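Probable polyketide synthase 1 (Dictyostelium discoideum, PDB 2H84) carries at its C-terminal end a type III polyketide synthase domain, the part crystallised here, and makes acylpyrones in vitro. Local coordinates at residues Val229-Ile233 with Lys279-Thr284; Thr240-Met244 with Gly360-Ala364; Ile265-Glu270 with Asn307-Leu312; Leu350-Ser356 with Cys368-Asn372. All coordinates share one frame; numbering follows the deposited sequence.

Following the chain from the N terminus, residues 229-233 open contact 1, 240-244 open contact 2 and 265-270 open contact 3. Residues 279-284 then close contact 1, so it crosses both of the others. Contact 3 closes at 307-312, wholly within the long loop of contact 2, which waits until 360-364. Contact 4, between 350-356 and 368-372, crosses contact 2 at its end and forms the final hairpin. Helix 261-280 serves contacts 1 and 3, packing on strand 227-236 and on helix 302-311. Contacts 1 and 4 touch through the neighbouring strands 227-236 and 364-372, while contact 2 fastens the hairpin turn to the loop before strand 244-249.

Contact 1: residues Val229-Ile233 with Lys279-Thr284; sequences VMCSI and KAKLQT
Met-230 and Gln-283 run past each other in opposite directions, the extended Gln-283 chain lying alongside CB and CE of Met-230. A bend at the last torsion of Met-230 (chi3 60°) swings CE round to Thr-284, where it sits 4.0 Å from CG2, the two side chains crossing at about a right angle. Next along the strand, the side chain of Cys-231 also turns to the helix, because a classic beta bulge opposite Phe-369 sends two consecutive residues the same way. Its SG, placed between the backbone N and the carbonyl carbon (chi1 65°), lies 3.8 Å from CB of Lys-279 and 4.3 Å from CB of Ala-280. From there the Lys-279 chain bends twice and lies antiparallel to Ile-233, with CE 3.5 Å from its CG2 and 3.9 Å from CB of Cys-231. The ammonium end comes to 3.7 Å, NZ to O, from Ser-232. With only the methyl of an alanine in place of Lys-279, CG2 of Ile-233 and CB of Cys-231 would probably lose their cover, opening a gap beside the strand. In this thiolase fold the contact lays the C-terminal end of helix 261-280 and the following turn on strand 227-236. The hydroxyl of Thr-284 looks elsewhere, to a hydrogen bond with Tyr-353. Among the side chains described, sulfur, methyl and methylene groups thus do most of the touching, the lysine lending mainly its carbon chain.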
loop_
_atom_site.group_PDB
_atom_site.type_symbol
_atom_site.label_atom_id
_atom_site.label_comp_id
_atom_site.label_asym_id
_atom_site.label_seq_id
_atom_site.Cartn_x
_atom_site.Cartn_y
_atom_site.Cartn_z
ATOM N N VAL A 229 19.036 9.469 9.297
ATOM C CA VAL A 229 18.861 9.054 7.919
ATOM C C VAL A 229 19.188 10.209 6.971
ATOM O O VAL A 229 18.364 11.070 6.687
ATOM C CB VAL A 229 17.436 8.479 7.713
ATOM C CG1 VAL A 229 16.451 9.306 8.287
ATOM C CG2 VAL A 229 17.107 8.431 6.365
ATOM N N MET A 230 20.424 10.202 6.491
ATOM C CA MET A 230 20.922 11.244 5.615
ATOM C C MET A 230 20.296 11.214 4.237
ATOM O O MET A 230 19.885 12.246 3.711
ATOM C CB MET A 230 22.432 11.123 5.531
ATOM C CG MET A 230 23.067 11.141 6.911
ATOM S SD MET A 230 24.810 10.791 6.867
ATOM C CE MET A 230 25.416 12.099 5.849
ATOM N N CYS A 231 20.229 10.036 3.641
ATOM C CA CYS A 231 19.604 9.906 2.332
ATOM C C CYS A 231 19.316 8.444 2.038
ATOM O O CYS A 231 19.885 7.545 2.665
ATOM C CB CYS A 231 20.486 10.514 1.235
ATOM S SG CYS A 231 22.041 9.695 0.986
ATOM N N SER A 232 18.404 8.209 1.106
ATOM C CA SER A 232 18.044 6.849 0.733
ATOM C C SER A 232 17.546 6.850 -0.692
ATOM O O SER A 232 16.935 7.818 -1.134
ATOM C CB SER A 232 16.968 6.311 1.671
ATOM O OG SER A 232 15.932 7.258 1.828
ATOM N N ILE A 233 17.815 5.762 -1.406
ATOM C CA ILE A 233 17.423 5.643 -2.812
ATOM C C ILE A 233 16.832 4.278 -3.128
ATOM O O ILE A 233 16.729 3.423 -2.249
ATOM C CB ILE A 233 18.645 5.812 -3.749
ATOM C CG1 ILE A 233 19.722 4.785 -3.359
ATOM C CG2 ILE A 233 19.202 7.232 -3.658
ATOM C CD1 ILE A 233 20.897 4.716 -4.296
ATOM N N LYS A 279 25.369 10.433 -3.198
ATOM C CA LYS A 279 24.311 11.254 -2.636
ATOM C C LYS A 279 24.698 11.623 -1.219
ATOM O O LYS A 279 24.421 12.725 -0.744
ATOM C CB LYS A 279 22.988 10.491 -2.618
ATOM C CG LYS A 279 21.941 11.141 -3.491
ATOM C CD LYS A 279 20.704 11.592 -2.736
ATOM C CE LYS A 279 19.681 10.510 -2.594
ATOM N NZ LYS A 279 18.290 10.998 -2.409
ATOM N N ALA A 280 25.353 10.688 -0.546
ATOM C CA ALA A 280 25.777 10.912 0.818
ATOM C C ALA A 280 26.868 11.967 0.841
ATOM O O ALA A 280 26.834 12.879 1.665
ATOM C CB ALA A 280 26.283 9.611 1.422
ATOM N N LYS A 281 27.823 11.849 -0.083
ATOM C CA LYS A 281 28.950 12.781 -0.167
ATOM C C LYS A 281 28.523 14.219 -0.431
ATOM O O LYS A 281 29.346 15.132 -0.404
ATOM C CB LYS A 281 29.939 12.315 -1.240
ATOM C CG LYS A 281 30.686 11.042 -0.865
ATOM C CD LYS A 281 31.236 10.327 -2.094
ATOM C CE LYS A 281 31.677 8.906 -1.758
ATOM N NZ LYS A 281 31.841 8.075 -2.986
ATOM N N LEU A 282 27.235 14.419 -0.681
ATOM C CA LEU A 282 26.711 15.752 -0.920
ATOM C C LEU A 282 26.532 16.472 0.406
ATOM O O LEU A 282 26.279 17.675 0.441
ATOM C CB LEU A 282 25.365 15.679 -1.630
ATOM C CG LEU A 282 25.342 15.365 -3.120
ATOM C CD1 LEU A 282 23.906 15.374 -3.602
ATOM C CD2 LEU A 282 26.149 16.397 -3.871
ATOM N N GLN A 283 26.656 15.729 1.499
ATOM C CA GLN A 283 26.502 16.302 2.832
ATOM C C GLN A 283 27.802 16.119 3.598
ATOM O O GLN A 283 28.395 17.083 4.074
ATOM C CB GLN A 283 25.351 15.611 3.568
ATOM C CG GLN A 283 24.090 15.482 2.718
ATOM C CD GLN A 283 23.023 14.621 3.359
ATOM O OE1 GLN A 283 22.067 14.217 2.698
ATOM N NE2 GLN A 283 23.177 14.339 4.650
ATOM N N THR A 284 28.246 14.875 3.708
ATOM C CA THR A 284 29.487 14.584 4.406
ATOM C C THR A 284 30.653 14.658 3.441
ATOM O O THR A 284 31.152 13.631 2.991
ATOM C CB THR A 284 29.467 13.176 5.020
ATOM O OG1 THR A 284 30.792 12.793 5.424
ATOM C CG2 THR A 284 28.944 12.203 4.019
#

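Contact 2: residues Thr240-Met244 with Gly360-Ala364; sequences TENAM and GPGLA
Thr-240 takes the backbone N-H of Leu-363 on its OG1, N to OG1 2.9 Å and nearly straight at 166°. That oxygen also bonds to Phe-237 O, tying three points together. A softer polar approach lies beside it: CA of Glu-241 points a C-H at Gly-362 O from 3.2 Å. The carboxylate of Glu-241 instead reaches a salt bridge with Lys-136 of the second subunit. Residues 360-364 are the tight turn of the last beta hairpin, closed by paired backbone bonds between Gly-360 and Ala-364, and its Gly-Pro-Gly matches the end of the GFGPG signature of chalcone synthases. Gly-362 has a positive phi (145°), where a side chain would run into the carbonyl before it; a cis peptide follows. The rest is apolar packing. Leu-363 pushes CD1 into the type I turn 240-243, between CB of Ala-243 and CB of Thr-240 (3.6 Å to the latter), while its CD2 lies 3.9 Å from SD of Met-244. Met-244 crosses Pro-361 at about a right angle, its chain bent at chi3 (73°) to lay both SD and CE against CD of the ring. The same methionine side chain stands about 4 Å from that of Cys-157, the predicted active-site cysteine.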
loop_
_atom_site.group_PDB
_atom_site.type_symbol
_atom_site.label_atom_id
_atom_site.label_comp_id
_atom_site.label_asym_id
_atom_site.label_seq_id
_atom_site.Cartn_x
_atom_site.Cartn_y
_atom_site.Cartn_z
ATOM N N THR A 240 12.841 -8.454 -15.329
ATOM C CA THR A 240 13.118 -9.365 -14.210
ATOM C C THR A 240 11.904 -9.510 -13.302
ATOM O O THR A 240 12.013 -9.979 -12.163
ATOM C CB THR A 240 14.301 -8.873 -13.323
ATOM O OG1 THR A 240 14.025 -7.553 -12.838
ATOM C CG2 THR A 240 15.600 -8.876 -14.094
ATOM N N GLU A 241 10.745 -9.111 -13.805
ATOM C CA GLU A 241 9.551 -9.179 -12.999
ATOM C C GLU A 241 9.257 -10.588 -12.501
ATOM O O GLU A 241 8.631 -10.755 -11.452
ATOM C CB GLU A 241 8.369 -8.597 -13.769
ATOM C CG GLU A 241 8.518 -7.103 -13.972
ATOM C CD GLU A 241 7.317 -6.460 -14.645
ATOM O OE1 GLU A 241 7.337 -5.224 -14.836
ATOM O OE2 GLU A 241 6.357 -7.184 -14.982
ATOM N N ASN A 242 9.736 -11.600 -13.218
ATOM C CA ASN A 242 9.492 -12.978 -12.810
ATOM C C ASN A 242 10.520 -13.581 -11.863
ATOM O O ASN A 242 10.383 -14.733 -11.465
ATOM C CB ASN A 242 9.373 -13.885 -14.021
ATOM C CG ASN A 242 8.240 -13.496 -14.936
ATOM O OD1 ASN A 242 7.152 -13.115 -14.504
ATOM N ND2 ASN A 242 8.495 -13.600 -16.225
ATOM N N ALA A 243 11.538 -12.805 -11.503
ATOM C CA ALA A 243 12.574 -13.267 -10.587
ATOM C C ALA A 243 11.949 -13.714 -9.272
ATOM O O ALA A 243 12.340 -14.725 -8.689
ATOM C CB ALA A 243 13.542 -12.172 -10.335
ATOM N N MET A 244 10.978 -12.944 -8.801
ATOM C CA MET A 244 10.288 -13.252 -7.557
ATOM C C MET A 244 8.785 -13.232 -7.781
ATOM O O MET A 244 8.231 -12.227 -8.198
ATOM C CB MET A 244 10.643 -12.229 -6.479
ATOM C CG MET A 244 12.098 -12.258 -6.057
ATOM S SD MET A 244 12.448 -11.009 -4.852
ATOM C CE MET A 244 11.628 -11.736 -3.364
ATOM N N GLY A 360 13.753 -6.689 -3.417
ATOM C CA GLY A 360 12.510 -7.436 -3.505
ATOM C C GLY A 360 11.935 -7.501 -4.890
ATOM O O GLY A 360 12.607 -7.223 -5.869
ATOM N N PRO A 361 10.675 -7.938 -4.979
ATOM C CA PRO A 361 9.975 -8.049 -6.264
ATOM C C PRO A 361 10.177 -6.856 -7.249
ATOM O O PRO A 361 10.142 -5.694 -6.761
ATOM C CB PRO A 361 8.549 -8.206 -5.812
ATOM C CG PRO A 361 8.795 -9.339 -4.737
ATOM C CD PRO A 361 10.061 -8.869 -3.985
ATOM N N GLY A 362 10.330 -7.145 -8.523
ATOM C CA GLY A 362 10.538 -6.180 -9.399
ATOM C C GLY A 362 11.484 -6.632 -10.514
ATOM O O GLY A 362 10.926 -6.627 -11.692
ATOM N N LEU A 363 12.779 -6.866 -10.365
ATOM C CA LEU A 363 13.367 -6.671 -9.155
ATOM C C LEU A 363 13.639 -5.229 -8.728
ATOM O O LEU A 363 13.668 -4.259 -9.543
ATOM C CB LEU A 363 14.652 -7.450 -9.205
ATOM C CG LEU A 363 14.472 -8.948 -9.424
ATOM C CD1 LEU A 363 15.669 -9.675 -10.044
ATOM C CD2 LEU A 363 14.183 -9.499 -8.050
ATOM N N ALA A 364 14.001 -5.008 -7.469
ATOM C CA ALA A 364 14.319 -3.650 -6.970
ATOM C C ALA A 364 15.215 -3.591 -5.777
ATOM O O ALA A 364 15.157 -4.447 -4.934
ATOM C CB ALA A 364 12.986 -2.881 -6.757
#

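Contact 3: residues Ile265-Glu270 with Asn307-Leu312; sequences IGSGIE and NIENSL
Ser-311 OG donates to Gly-266 O at 3.0 Å, the hydroxyl lying in the carbonyl plane with a C=O...OG angle of 149°. With OG turned opposite its own backbone N (chi1 162°), the serine reaches from helix 302-311 straight at the neighbouring helix. Replacing Ser-311 with an alanine would probably leave Gly-266 O without its mate from this helix and cost the one polar link between the two segments. CB of the serine also rests beside CG2 of Ile-269, at 3.8 Å. The short segments 265-270 and 307-311 cross at -44°, with axes 8.4 Å apart at closest. Gly-266, having no side chain, lets the backbones come in close opposite Asn-307, CA to CA 5.1 Å. On the inner side the isoleucines mesh: CG2 of Ile-265 lies 3.6 Å from CG1 of Ile-308, and CG1 of Ile-269 meets the same CG1 from a chain running nearly at a right angle. Further along both segments, Leu-312 brings CG to 3.6 Å from CG2 of Ile-269 and lays CD2 along the stem of Glu-270, the two chains sliding past each other in opposite directions. These apolar residues continue into the sheet, Ile-265 and Ile-308 touching Phe-359 and Leu-312 touching Phe-295. The pairing thus joins two helices packed on the strands of the C-terminal half of the thiolase fold. Its chemistry is split: a single serine-to-carbonyl bond ties the backbone of one helix to the other at the more open side, and branched aliphatics fill the buried side.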
loop_
_atom_site.group_PDB
_atom_site.type_symbol
_atom_site.label_atom_id
_atom_site.label_comp_id
_atom_site.label_asym_id
_atom_site.label_seq_id
_atom_site.Cartn_x
_atom_site.Cartn_y
_atom_site.Cartn_z
ATOM N N ILE A 265 21.829 -9.990 -7.715
ATOM C CA ILE A 265 22.048 -8.987 -6.671
ATOM C C ILE A 265 23.538 -8.673 -6.596
ATOM O O ILE A 265 23.945 -7.514 -6.668
ATOM C CB ILE A 265 21.576 -9.473 -5.298
ATOM C CG1 ILE A 265 20.075 -9.229 -5.170
ATOM C CG2 ILE A 265 22.293 -8.708 -4.185
ATOM C CD1 ILE A 265 19.399 -10.002 -4.134
ATOM N N GLY A 266 24.359 -9.713 -6.466
ATOM C CA GLY A 266 25.794 -9.508 -6.381
ATOM C C GLY A 266 26.340 -8.680 -7.520
ATOM O O GLY A 266 27.219 -7.832 -7.335
ATOM N N SER A 267 25.828 -8.912 -8.720
ATOM C CA SER A 267 26.353 -8.171 -9.854
ATOM C C SER A 267 25.864 -6.725 -9.988
ATOM O O SER A 267 26.491 -5.923 -10.685
ATOM C CB SER A 267 26.089 -8.934 -11.157
ATOM O OG SER A 267 24.710 -9.067 -11.462
ATOM N N GLY A 268 24.770 -6.374 -9.314
ATOM C CA GLY A 268 24.275 -5.008 -9.418
ATOM C C GLY A 268 24.437 -4.187 -8.151
ATOM O O GLY A 268 24.230 -2.981 -8.155
ATOM N N ILE A 269 24.838 -4.846 -7.072
ATOM C CA ILE A 269 24.983 -4.190 -5.791
ATOM C C ILE A 269 26.009 -3.052 -5.737
ATOM O O ILE A 269 25.720 -1.980 -5.206
ATOM C CB ILE A 269 25.284 -5.243 -4.688
ATOM C CG1 ILE A 269 24.735 -4.782 -3.334
ATOM C CG2 ILE A 269 26.794 -5.446 -4.507
ATOM C CD1 ILE A 269 23.478 -3.917 -3.422
ATOM N N GLU A 270 27.198 -3.264 -6.295
ATOM C CA GLU A 270 28.239 -2.241 -6.246
ATOM C C GLU A 270 27.850 -0.937 -6.907
ATOM O O GLU A 270 27.964 0.118 -6.306
ATOM C CB GLU A 270 29.530 -2.741 -6.880
ATOM C CG GLU A 270 30.691 -1.765 -6.700
ATOM C CD GLU A 270 31.939 -2.226 -7.410
ATOM O OE1 GLU A 270 33.027 -2.224 -6.779
ATOM O OE2 GLU A 270 31.826 -2.592 -8.604
ATOM N N ASN A 307 27.022 -13.070 -1.266
ATOM C CA ASN A 307 27.310 -12.511 -2.586
ATOM C C ASN A 307 27.568 -11.021 -2.450
ATOM O O ASN A 307 28.481 -10.495 -3.075
ATOM C CB ASN A 307 26.158 -12.743 -3.560
ATOM C CG ASN A 307 26.020 -14.182 -3.921
ATOM O OD1 ASN A 307 25.776 -14.556 -5.026
ATOM N ND2 ASN A 307 26.188 -15.002 -2.955
ATOM N N ILE A 308 26.771 -10.347 -1.621
ATOM C CA ILE A 308 26.928 -8.913 -1.416
ATOM C C ILE A 308 28.261 -8.658 -0.738
ATOM O O ILE A 308 28.985 -7.740 -1.129
ATOM C CB ILE A 308 25.790 -8.326 -0.579
ATOM C CG1 ILE A 308 24.515 -8.269 -1.424
ATOM C CG2 ILE A 308 26.162 -6.938 -0.082
ATOM C CD1 ILE A 308 23.234 -8.220 -0.614
ATOM N N GLU A 309 28.597 -9.457 0.275
ATOM C CA GLU A 309 29.896 -9.293 0.955
ATOM C C GLU A 309 31.128 -9.429 0.034
ATOM O O GLU A 309 32.138 -8.737 0.203
ATOM C CB GLU A 309 30.044 -10.291 2.109
ATOM C CG GLU A 309 29.383 -9.852 3.401
ATOM C CD GLU A 309 29.419 -10.935 4.483
ATOM O OE1 GLU A 309 29.224 -12.098 4.211
ATOM O OE2 GLU A 309 29.637 -10.700 5.657
ATOM N N ASN A 310 31.049 -10.352 -0.914
ATOM C CA ASN A 310 32.127 -10.586 -1.869
ATOM C C ASN A 310 32.223 -9.488 -2.915
ATOM O O ASN A 310 33.307 -9.051 -3.263
ATOM C CB ASN A 310 31.886 -11.865 -2.619
ATOM C CG ASN A 310 32.248 -13.084 -1.839
ATOM O OD1 ASN A 310 31.912 -14.170 -2.265
ATOM N ND2 ASN A 310 32.938 -12.932 -0.721
ATOM N N SER A 311 31.079 -9.088 -3.452
ATOM C CA SER A 311 31.014 -8.051 -4.458
ATOM C C SER A 311 31.525 -6.699 -3.955
ATOM O O SER A 311 32.243 -5.997 -4.665
ATOM C CB SER A 311 29.577 -7.954 -4.926
ATOM O OG SER A 311 29.355 -6.733 -5.579
ATOM N N LEU A 312 31.150 -6.335 -2.732
ATOM C CA LEU A 312 31.590 -5.068 -2.171
ATOM C C LEU A 312 32.913 -5.288 -1.459
ATOM O O LEU A 312 33.563 -4.354 -1.015
ATOM C CB LEU A 312 30.490 -4.486 -1.259
ATOM C CG LEU A 312 29.224 -4.245 -2.069
ATOM C CD1 LEU A 312 28.160 -3.712 -1.150
ATOM C CD2 LEU A 312 29.471 -3.269 -3.243
#

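Contact 4: residues Leu350-Ser356 with Cys368-Asn372; sequences LPTYSIS and CFLKN
The ring of Tyr-353 is sandwiched: CZ of Phe-369 lies over one face, near CG of the tyrosine, and CG2 of Thr-352 sits over the centre of the other, 4.1 Å above the plane. At its edge, in the ring plane, is O of Leu-370. The two aromatic rings meet obliquely, planes at 39° and centroids 5.0 Å apart. Phe-369 gets there by setting CG opposite its backbone N (chi1 -172°), which lays its ring along the neighbouring strand with Ser-354 O over one face. CD of Lys-371 adds cover to the tyrosine, 3.7 Å from CE1. Underneath is the antiparallel pairing of the C-terminal hairpin. Ser-354 and Leu-370 form a hydrogen-bonded pair, both N-to-O distances 2.8 Å; Ser-356 and Cys-368 form another; between them Ile-355 and Phe-369 make a non-hydrogen-bonded pair. A weak bond from Asn-372 N to Thr-352 O continues the pairing towards the open end. On the Ile-355 and Phe-369 face the side chains pack against helix 261-280, whereas Ser-356 turns its hydroxyl to Leu-296 O of the adjoining strand. Backbone amide bonds thus set the register, and the aromatic and aliphatic face gives the helix an apolar seat.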
loop_
_atom_site.group_PDB
_atom_site.type_symbol
_atom_site.label_atom_id
_atom_site.label_comp_id
_atom_site.label_asym_id
_atom_site.label_seq_id
_atom_site.Cartn_x
_atom_site.Cartn_y
_atom_site.Cartn_z
ATOM N N LEU A 350 29.723 1.010 17.057
ATOM C CA LEU A 350 29.251 1.353 15.736
ATOM C C LEU A 350 29.997 2.466 15.070
ATOM O O LEU A 350 30.085 3.584 15.667
ATOM C CB LEU A 350 27.754 1.722 15.762
ATOM C CG LEU A 350 26.733 0.575 15.753
ATOM C CD1 LEU A 350 25.407 1.078 16.209
ATOM C CD2 LEU A 350 26.607 -0.014 14.386
ATOM N N PRO A 351 30.515 2.223 13.840
ATOM C CA PRO A 351 31.278 3.163 13.015
ATOM C C PRO A 351 30.570 4.554 13.008
ATOM O O PRO A 351 29.580 4.782 13.731
ATOM C CB PRO A 351 31.184 2.626 11.579
ATOM C CG PRO A 351 30.585 1.246 11.718
ATOM C CD PRO A 351 30.027 1.109 13.089
ATOM N N THR A 352 30.929 5.484 12.113
ATOM C CA THR A 352 30.223 6.747 12.164
ATOM C C THR A 352 29.042 6.686 11.214
ATOM O O THR A 352 28.071 7.434 11.370
ATOM C CB THR A 352 31.133 7.898 11.876
ATOM O OG1 THR A 352 32.134 7.923 12.895
ATOM C CG2 THR A 352 30.368 9.160 11.928
ATOM N N TYR A 353 29.085 5.720 10.303
ATOM C CA TYR A 353 28.037 5.561 9.308
ATOM C C TYR A 353 27.574 4.124 9.060
ATOM O O TYR A 353 28.274 3.170 9.398
ATOM C CB TYR A 353 28.522 6.154 7.989
ATOM C CG TYR A 353 28.781 7.637 8.006
ATOM C CD1 TYR A 353 27.739 8.532 8.227
ATOM C CD2 TYR A 353 30.066 8.154 7.796
ATOM C CE1 TYR A 353 27.955 9.897 8.238
ATOM C CE2 TYR A 353 30.294 9.534 7.807
ATOM C CZ TYR A 353 29.229 10.394 8.029
ATOM O OH TYR A 353 29.445 11.751 8.021
ATOM N N SER A 354 26.411 3.985 8.418
ATOM C CA SER A 354 25.846 2.669 8.088
ATOM C C SER A 354 25.185 2.669 6.724
ATOM O O SER A 354 24.593 3.666 6.313
ATOM C CB SER A 354 24.805 2.220 9.120
ATOM O OG SER A 354 25.388 2.000 10.390
ATOM N N ILE A 355 25.316 1.552 6.015
ATOM C CA ILE A 355 24.682 1.408 4.716
ATOM C C ILE A 355 23.625 0.319 4.885
ATOM O O ILE A 355 23.925 -0.776 5.382
ATOM C CB ILE A 355 25.691 0.979 3.617
ATOM C CG1 ILE A 355 26.742 2.083 3.414
ATOM C CG2 ILE A 355 24.942 0.694 2.299
ATOM C CD1 ILE A 355 27.807 1.756 2.373
ATOM N N SER A 356 22.384 0.633 4.522
ATOM C CA SER A 356 21.324 -0.357 4.618
ATOM C C SER A 356 20.828 -0.729 3.230
ATOM O O SER A 356 20.567 0.127 2.381
ATOM C CB SER A 356 20.162 0.146 5.458
ATOM O OG SER A 356 19.283 -0.926 5.723
ATOM N N CYS A 368 19.862 2.920 1.938
ATOM C CA CYS A 368 19.779 4.049 2.829
ATOM C C CYS A 368 21.124 4.253 3.521
ATOM O O CYS A 368 21.780 3.288 3.911
ATOM C CB CYS A 368 18.686 3.804 3.854
ATOM S SG CYS A 368 18.240 5.260 4.760
ATOM N N PHE A 369 21.528 5.511 3.659
ATOM C CA PHE A 369 22.793 5.842 4.283
ATOM C C PHE A 369 22.491 6.530 5.585
ATOM O O PHE A 369 21.935 7.632 5.604
ATOM C CB PHE A 369 23.607 6.737 3.347
ATOM C CG PHE A 369 25.013 6.992 3.810
ATOM C CD1 PHE A 369 25.290 8.061 4.645
ATOM C CD2 PHE A 369 26.061 6.154 3.422
ATOM C CE1 PHE A 369 26.582 8.294 5.098
ATOM C CE2 PHE A 369 27.373 6.379 3.874
ATOM C CZ PHE A 369 27.629 7.452 4.713
ATOM N N LEU A 370 22.841 5.867 6.685
ATOM C CA LEU A 370 22.594 6.426 8.027
ATOM C C LEU A 370 23.831 6.801 8.835
ATOM O O LEU A 370 24.918 6.299 8.601
ATOM C CB LEU A 370 21.797 5.435 8.857
ATOM C CG LEU A 370 20.506 4.864 8.310
ATOM C CD1 LEU A 370 20.749 3.416 7.951
ATOM C CD2 LEU A 370 19.403 4.968 9.350
ATOM N N LYS A 371 23.628 7.677 9.811
ATOM C CA LYS A 371 24.690 8.119 10.699
ATOM C C LYS A 371 24.305 7.651 12.102
ATOM O O LYS A 371 23.313 8.103 12.669
ATOM C CB LYS A 371 24.837 9.651 10.664
ATOM C CG LYS A 371 25.669 10.218 11.802
ATOM C CD LYS A 371 26.499 11.384 11.320
ATOM C CE LYS A 371 27.104 12.163 12.468
ATOM N NZ LYS A 371 27.280 13.593 12.092
ATOM N N ASN A 372 25.071 6.697 12.616
ATOM C CA ASN A 372 24.836 6.113 13.920
ATOM C C ASN A 372 24.980 7.175 14.995
ATOM O O ASN A 372 26.093 7.539 15.371
ATOM C CB ASN A 372 25.831 4.966 14.135
ATOM C CG ASN A 372 25.868 4.002 12.959
ATOM O OD1 ASN A 372 26.915 3.447 12.623
ATOM N ND2 ASN A 372 24.714 3.801 12.324
#